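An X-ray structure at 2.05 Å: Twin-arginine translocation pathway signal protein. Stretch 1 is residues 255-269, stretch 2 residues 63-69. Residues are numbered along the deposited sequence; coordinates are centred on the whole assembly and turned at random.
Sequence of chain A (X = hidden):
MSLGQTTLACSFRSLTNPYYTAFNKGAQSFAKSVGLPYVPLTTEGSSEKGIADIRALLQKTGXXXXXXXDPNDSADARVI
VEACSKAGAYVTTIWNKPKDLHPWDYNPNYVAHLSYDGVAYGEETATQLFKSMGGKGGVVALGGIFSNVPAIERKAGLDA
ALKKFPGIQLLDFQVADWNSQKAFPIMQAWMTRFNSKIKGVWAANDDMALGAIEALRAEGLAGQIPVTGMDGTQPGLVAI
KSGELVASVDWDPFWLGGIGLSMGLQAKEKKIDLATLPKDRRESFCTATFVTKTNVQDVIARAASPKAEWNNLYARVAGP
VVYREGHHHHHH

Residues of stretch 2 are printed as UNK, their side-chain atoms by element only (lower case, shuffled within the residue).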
ATOM      1  N   TRP A 255      -3.485  -3.217  10.097  1.00 17.95           N
ATOM      2  CA  TRP A 255      -2.328  -3.115  10.979  1.00 16.44           C
ATOM      3  C   TRP A 255      -1.497  -1.861  10.672  1.00 18.57           C
ATOM      4  O   TRP A 255      -1.075  -1.145  11.583  1.00 18.86           O
ATOM      5  CB  TRP A 255      -1.443  -4.352  10.825  1.00 17.91           C
ATOM      6  CG  TRP A 255      -0.192  -4.268  11.628  1.00 16.01           C
ATOM      7  CD1 TRP A 255      -0.068  -4.454  12.971  1.00 18.13           C
ATOM      8  CD2 TRP A 255       1.113  -3.935  11.147  1.00 17.03           C
ATOM      9  NE1 TRP A 255       1.236  -4.255  13.362  1.00 15.55           N
ATOM     10  CE2 TRP A 255       1.983  -3.934  12.256  1.00 15.60           C
ATOM     11  CE3 TRP A 255       1.635  -3.632   9.882  1.00 15.25           C
ATOM     12  CZ2 TRP A 255       3.344  -3.644  12.142  1.00 15.85           C
ATOM     13  CZ3 TRP A 255       2.996  -3.340   9.769  1.00 14.99           C
ATOM     14  CH2 TRP A 255       3.830  -3.350  10.890  1.00 15.69           C
ATOM     15  N   LEU A 256      -1.250  -1.607   9.391  1.00 16.89           N
ATOM     16  CA  LEU A 256      -0.479  -0.441   8.997  1.00 18.37           C
ATOM     17  C   LEU A 256      -1.099   0.836   9.541  1.00 17.93           C
ATOM     18  O   LEU A 256      -0.398   1.700  10.056  1.00 15.75           O
ATOM     19  CB  LEU A 256      -0.393  -0.339   7.472  1.00 20.17           C
ATOM     20  CG  LEU A 256       0.711  -1.136   6.795  1.00 22.91           C
ATOM     21  CD1 LEU A 256       0.482  -1.177   5.293  1.00 22.43           C
ATOM     22  CD2 LEU A 256       2.043  -0.492   7.127  1.00 23.07           C
ATOM     23  N   GLY A 257      -2.420   0.939   9.420  1.00 18.53           N
ATOM     24  CA  GLY A 257      -3.137   2.112   9.893  1.00 17.86           C
ATOM     25  C   GLY A 257      -3.007   2.403  11.377  1.00 20.95           C
ATOM     26  O   GLY A 257      -2.906   3.566  11.785  1.00 19.52           O
ATOM     27  N   GLY A 258      -3.018   1.347  12.188  1.00 20.48           N
ATOM     28  CA  GLY A 258      -2.911   1.523  13.621  1.00 20.77           C
ATOM     29  C   GLY A 258      -1.493   1.616  14.138  1.00 21.03           C
ATOM     30  O   GLY A 258      -1.200   2.469  14.975  1.00 21.64           O
ATOM     31  N   ILE A 259      -0.612   0.749  13.649  1.00 20.21           N
ATOM     32  CA  ILE A 259       0.772   0.749  14.097  1.00 20.10           C
ATOM     33  C   ILE A 259       1.474   2.085  13.812  1.00 20.43           C
ATOM     34  O   ILE A 259       2.221   2.578  14.650  1.00 21.38           O
ATOM     35  CB  ILE A 259       1.567  -0.403  13.439  1.00 19.16           C
ATOM     36  CG1 ILE A 259       2.696  -0.854  14.375  1.00 16.29           C
ATOM     37  CG2 ILE A 259       2.156   0.059  12.100  1.00 19.73           C
ATOM     38  CD1 ILE A 259       2.223  -1.371  15.717  1.00 16.78           C
ATOM     39  N   GLY A 260       1.223   2.668  12.641  1.00 19.40           N
ATOM     40  CA  GLY A 260       1.837   3.943  12.303  1.00 18.20           C
ATOM     41  C   GLY A 260       1.605   4.965  13.404  1.00 17.79           C
ATOM     42  O   GLY A 260       2.542   5.638  13.846  1.00 18.33           O
ATOM     43  N   LEU A 261       0.353   5.067  13.851  1.00 16.46           N
ATOM     44  CA  LEU A 261      -0.024   5.988  14.920  1.00 16.07           C
ATOM     45  C   LEU A 261       0.555   5.548  16.269  1.00 17.71           C
ATOM     46  O   LEU A 261       0.934   6.377  17.083  1.00 17.46           O
ATOM     47  CB  LEU A 261      -1.544   6.061  15.044  1.00 15.91           C
ATOM     48  CG  LEU A 261      -2.374   6.661  13.912  1.00 14.75           C
ATOM     49  CD1 LEU A 261      -3.842   6.519  14.270  1.00 12.64           C
ATOM     50  CD2 LEU A 261      -2.014   8.127  13.701  1.00 14.47           C
ATOM     51  N   SER A 262       0.601   4.241  16.501  1.00 17.91           N
ATOM     52  CA  SER A 262       1.139   3.720  17.747  1.00 19.05           C
ATOM     53  C   SER A 262       2.597   4.174  17.912  1.00 19.63           C
ATOM     54  O   SER A 262       2.973   4.691  18.964  1.00 19.90           O
ATOM     55  CB  SER A 262       1.043   2.194  17.752  1.00 19.62           C
ATOM     56  OG  SER A 262       1.478   1.657  18.982  1.00 20.87           O
HETATM   57  N   MSE A 263       3.407   3.983  16.873  1.00 19.43           N
HETATM   58  CA  MSE A 263       4.813   4.398  16.901  1.00 20.73           C
HETATM   59  C   MSE A 263       4.883   5.886  17.222  1.00 20.09           C
HETATM   60  O   MSE A 263       5.623   6.323  18.111  1.00 20.53           O
HETATM   61  CB  MSE A 263       5.477   4.183  15.537  1.00 19.22           C
HETATM   62  CG  MSE A 263       5.821   2.751  15.199  1.00 23.02           C
HETATM   63 SE   MSE A 263       6.398   2.583  13.501  1.00 20.01          SE
HETATM   64  CE  MSE A 263       5.404   1.270  12.973  1.00 24.82           C
ATOM     65  N   GLY A 264       4.101   6.658  16.474  1.00 18.62           N
ATOM     66  CA  GLY A 264       4.076   8.090  16.663  1.00 18.99           C
ATOM     67  C   GLY A 264       3.673   8.521  18.058  1.00 20.34           C
ATOM     68  O   GLY A 264       4.293   9.418  18.621  1.00 22.68           O
ATOM     69  N   LEU A 265       2.644   7.889  18.618  1.00 21.18           N
ATOM     70  CA  LEU A 265       2.169   8.244  19.945  1.00 21.50           C
ATOM     71  C   LEU A 265       3.184   7.899  21.028  1.00 22.93           C
ATOM     72  O   LEU A 265       3.372   8.670  21.975  1.00 24.35           O
ATOM     73  CB  LEU A 265       0.818   7.567  20.236  1.00 20.33           C
ATOM     74  CG  LEU A 265       0.112   7.907  21.567  1.00 20.84           C
ATOM     75  CD1 LEU A 265      -0.046   9.424  21.717  1.00 18.43           C
ATOM     76  CD2 LEU A 265      -1.252   7.216  21.625  1.00 18.05           C
ATOM     77  N   GLN A 266       3.846   6.751  20.889  1.00 22.19           N
ATOM     78  CA  GLN A 266       4.842   6.337  21.855  1.00 21.47           C
ATOM     79  C   GLN A 266       6.078   7.216  21.772  1.00 22.78           C
ATOM     80  O   GLN A 266       6.814   7.354  22.744  1.00 22.52           O
ATOM     81  CB  GLN A 266       5.224   4.873  21.650  1.00 20.76           C
ATOM     82  CG  GLN A 266       4.129   3.918  22.069  1.00 23.67           C
ATOM     83  CD  GLN A 266       4.617   2.503  22.280  1.00 23.01           C
ATOM     84  OE1 GLN A 266       5.682   2.281  22.853  1.00 23.98           O
ATOM     85  NE2 GLN A 266       3.827   1.533  21.833  1.00 26.83           N
ATOM     86  N   ALA A 267       6.320   7.805  20.608  1.00 23.27           N
ATOM     87  CA  ALA A 267       7.469   8.687  20.463  1.00 24.23           C
ATOM     88  C   ALA A 267       7.134   9.977  21.200  1.00 24.86           C
ATOM     89  O   ALA A 267       7.945  10.485  21.963  1.00 27.38           O
ATOM     90  CB  ALA A 267       7.740   8.974  18.993  1.00 22.87           C
ATOM     91  N   LYS A 268       5.920  10.482  20.986  1.00 25.34           N
ATOM     92  CA  LYS A 268       5.462  11.715  21.628  1.00 26.21           C
ATOM     93  C   LYS A 268       5.439  11.586  23.142  1.00 26.38           C
ATOM     94  O   LYS A 268       5.731  12.544  23.855  1.00 25.95           O
ATOM     95  CB  LYS A 268       4.060  12.097  21.134  1.00 26.00           C
ATOM     96  CG  LYS A 268       3.525  13.377  21.762  1.00 29.45           C
ATOM     97  CD  LYS A 268       2.105  13.686  21.303  1.00 32.24           C
ATOM     98  CE  LYS A 268       1.543  14.910  22.021  1.00 30.91           C
ATOM     99  NZ  LYS A 268       2.349  16.145  21.817  1.00 30.87           N
ATOM    100  N   GLU A 269       5.092  10.403  23.634  1.00 25.95           N
ATOM    101  CA  GLU A 269       5.035  10.184  25.075  1.00 25.35           C
ATOM    102  C   GLU A 269       6.401   9.841  25.621  1.00 26.59           C
ATOM    103  O   GLU A 269       6.552   9.556  26.809  1.00 24.73           O
ATOM    104  CB  GLU A 269       4.060   9.063  25.407  1.00 25.11           C
ATOM    105  CG  GLU A 269       2.626   9.385  24.997  1.00 27.26           C
ATOM    106  CD  GLU A 269       1.666   8.255  25.302  1.00 28.26           C
ATOM    107  OE1 GLU A 269       2.032   7.092  25.040  1.00 29.33           O
ATOM    108  OE2 GLU A 269       0.548   8.527  25.793  1.00 28.96           O
ATOM    109  N   UNK A  63      -0.274  21.878  17.254  1.00 23.70           N
ATOM    110  CA  UNK A  63       0.790  20.903  17.112  1.00 22.27           C
ATOM    111  C   UNK A  63       0.595  19.611  17.890  1.00 22.01           C
ATOM    112  O   UNK A  63       1.295  18.632  17.638  1.00 23.44           O
ATOM    113  N   UNK A  64      -0.343  19.593  18.830  1.00 20.72           N
ATOM    114  CA  UNK A  64      -0.591  18.396  19.632  1.00 21.06           C
ATOM    115  C   UNK A  64      -1.286  17.343  18.767  1.00 19.64           C
ATOM    116  O   UNK A  64      -2.463  17.037  18.953  1.00 16.24           O
ATOM    117  c   UNK A  64      -1.629  17.641  21.817  1.00 23.80           C
ATOM    118  n   UNK A  64      -2.785  17.614  22.476  1.00 25.52           N
ATOM    119  o   UNK A  64      -0.741  16.804  21.996  1.00 21.57           O
ATOM    120  c   UNK A  64      -1.446  18.780  20.839  1.00 22.21           C
ATOM    121  N   UNK A  65      -0.531  16.788  17.824  1.00 19.34           N
ATOM    122  CA  UNK A  65      -1.072  15.814  16.886  1.00 18.42           C
ATOM    123  C   UNK A  65      -0.096  14.699  16.500  1.00 19.35           C
ATOM    124  O   UNK A  65       1.116  14.904  16.451  1.00 20.09           O
ATOM    125  c   UNK A  65      -1.538  16.564  15.629  1.00 19.28           C
ATOM    126  c   UNK A  65      -3.180  15.095  14.432  1.00 16.02           C
ATOM    127  c   UNK A  65      -1.904  16.817  13.178  1.00 17.32           C
ATOM    128  c   UNK A  65      -1.855  15.816  14.328  1.00 17.29           C
ATOM    129  N   UNK A  66      -0.649  13.521  16.234  1.00 18.07           N
ATOM    130  CA  UNK A  66       0.126  12.366  15.805  1.00 18.00           C
ATOM    131  C   UNK A  66      -0.479  11.924  14.475  1.00 17.41           C
ATOM    132  O   UNK A  66      -1.610  11.447  14.423  1.00 17.13           O
ATOM    133  c   UNK A  66       0.039  11.198  16.806  1.00 18.44           C
ATOM    134  c   UNK A  66       0.755   9.977  16.244  1.00 17.80           C
ATOM    135  c   UNK A  66       0.669  11.602  18.129  1.00 17.02           C
ATOM    136  N   UNK A  67       0.291  12.089  13.409  1.00 16.75           N
ATOM    137  CA  UNK A  67      -0.161  11.757  12.068  1.00 15.94           C
ATOM    138  C   UNK A  67       0.464  10.514  11.433  1.00 17.38           C
ATOM    139  O   UNK A  67       1.679  10.326  11.482  1.00 15.64           O
ATOM    140  c   UNK A  67       0.091  12.957  11.160  1.00 15.15           C
ATOM    141  c   UNK A  67       0.223  13.976   8.902  1.00 13.13           C
ATOM    142  c   UNK A  67      -1.788  12.679   9.584  1.00 15.28           C
ATOM    143  c   UNK A  67      -0.282  12.794   9.692  1.00 15.94           C
ATOM    144  N   UNK A  68      -0.380   9.669  10.844  1.00 17.14           N
ATOM    145  CA  UNK A  68       0.071   8.469  10.138  1.00 18.02           C
ATOM    146  C   UNK A  68      -0.412   8.691   8.715  1.00 18.24           C
ATOM    147  O   UNK A  68      -1.597   8.523   8.429  1.00 19.84           O
ATOM    148  o   UNK A  68       0.976   5.953   9.391  1.00 17.18           O
ATOM    149  c   UNK A  68      -0.078   5.945  10.019  1.00 20.84           C
ATOM    150  n   UNK A  68      -0.832   4.853  10.141  1.00 18.82           N
ATOM    151  c   UNK A  68      -0.567   7.203  10.715  1.00 18.59           C
ATOM    152  N   UNK A  69       0.503   9.067   7.825  1.00 17.47           N
ATOM    153  CA  UNK A  69       0.132   9.383   6.450  1.00 17.17           C
ATOM    154  C   UNK A  69       0.777   8.595   5.312  1.00 17.49           C
ATOM    155  O   UNK A  69       1.960   8.254   5.349  1.00 18.03           O
ATOM    156  c   UNK A  69       0.379  10.894   6.175  1.00 18.10           C
ATOM    157  c   UNK A  69       1.850  11.228   6.426  1.00 17.63           C
ATOM    158  c   UNK A  69      -0.010  11.255   4.745  1.00 19.91           C
TER

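Position 63 has backbone atoms and nothing more, which makes it Gly-63. Its phi of 86° and psi of -14° would jam a CB against the carbonyl oxygen of the preceding residue, so the turn into the strand itself calls for glycine.

Position 64 carries four side-chain atoms: two carbons, the second bearing one oxygen and one nitrogen. The oxygen lies near the end of Lys-268. A short planar amide of this kind is asparagine, Asn-64. Its CB points sideways to the helix, yet the end of the chain comes nearer, and OD1 lies 3.0 Å from CE of Lys-268 and 3.2 Å from its NZ. That oxygen is satisfied by a hydrogen bond elsewhere in the structure.

Position 65 opens the strand with four carbons, forked at the second, and none of them touches stretch 1. The fork beyond a single CB carbon identifies leucine. Leu-65 points away from the helix, so this contact does little to dictate its identity.

At position 66 three carbons appear, one attached to CA and carrying the other two. They point toward the helix, where one of the outer carbons packs against Gly-264 and Leu-261 and the other faces Leu-265 and Lys-268. This is a beta-branched, wholly apolar side chain, hence Val-66. It gives up 102 Å² to the helix, the largest share of any residue here. Its CG1 packs 3.7 Å from the backbone C of Gly-264 and 4.2 Å from CD2 of Leu-261, while CG2 sits 4.3 Å from CD1 of Leu-265 and 4.1 Å from CD of Lys-268. The fit depends on the bare helix surface, because an ideal CB on Gly-264 would lie 2.7 Å from Val-66 CG1, a clash.

Position 67 again shows four carbons forked at the second; stretch 1 meets chiefly its backbone, with Leu-261 CD2 4.1 Å from its C. It is Leu-67, turned away from the helix by strand alternation.

Position 68 has two carbons, the second carrying one oxygen and one nitrogen, and it points toward the helix, the nitrogen lying near the carbonyl oxygens of Leu-256 and Gly-257. This is Asn-68. Its ND2 donates hydrogen bonds to Gly-257 O at 2.9 Å and to Leu-256 O at 3.2 Å, the latter carbonyl also accepting the helical bond from Gly-260 N. Here too glycine makes the room: an ideal CB on Gly-260 would fall 2.2 Å from Asn-68 OD1.

Position 69 has three carbons, one carrying two, all out of reach of stretch 1, and is Val-69.

The contact works by close approach. The helix and strand axes come within 7.3 Å and run at 145°, nearer antiparallel than parallel. Two glycines one helical turn apart, Gly-260 and Gly-264, receive Asn-68 and Val-66. Between them, Leu-261 reaches in with CD2, 3.4 Å from both Val-66 O and Asn-68 CB. The rule is economical: bare helix where the strand points in, a branched apolar group at one site, an amide using helix carbonyls at the other.

Stretch 2 63-69: GNLVLNV
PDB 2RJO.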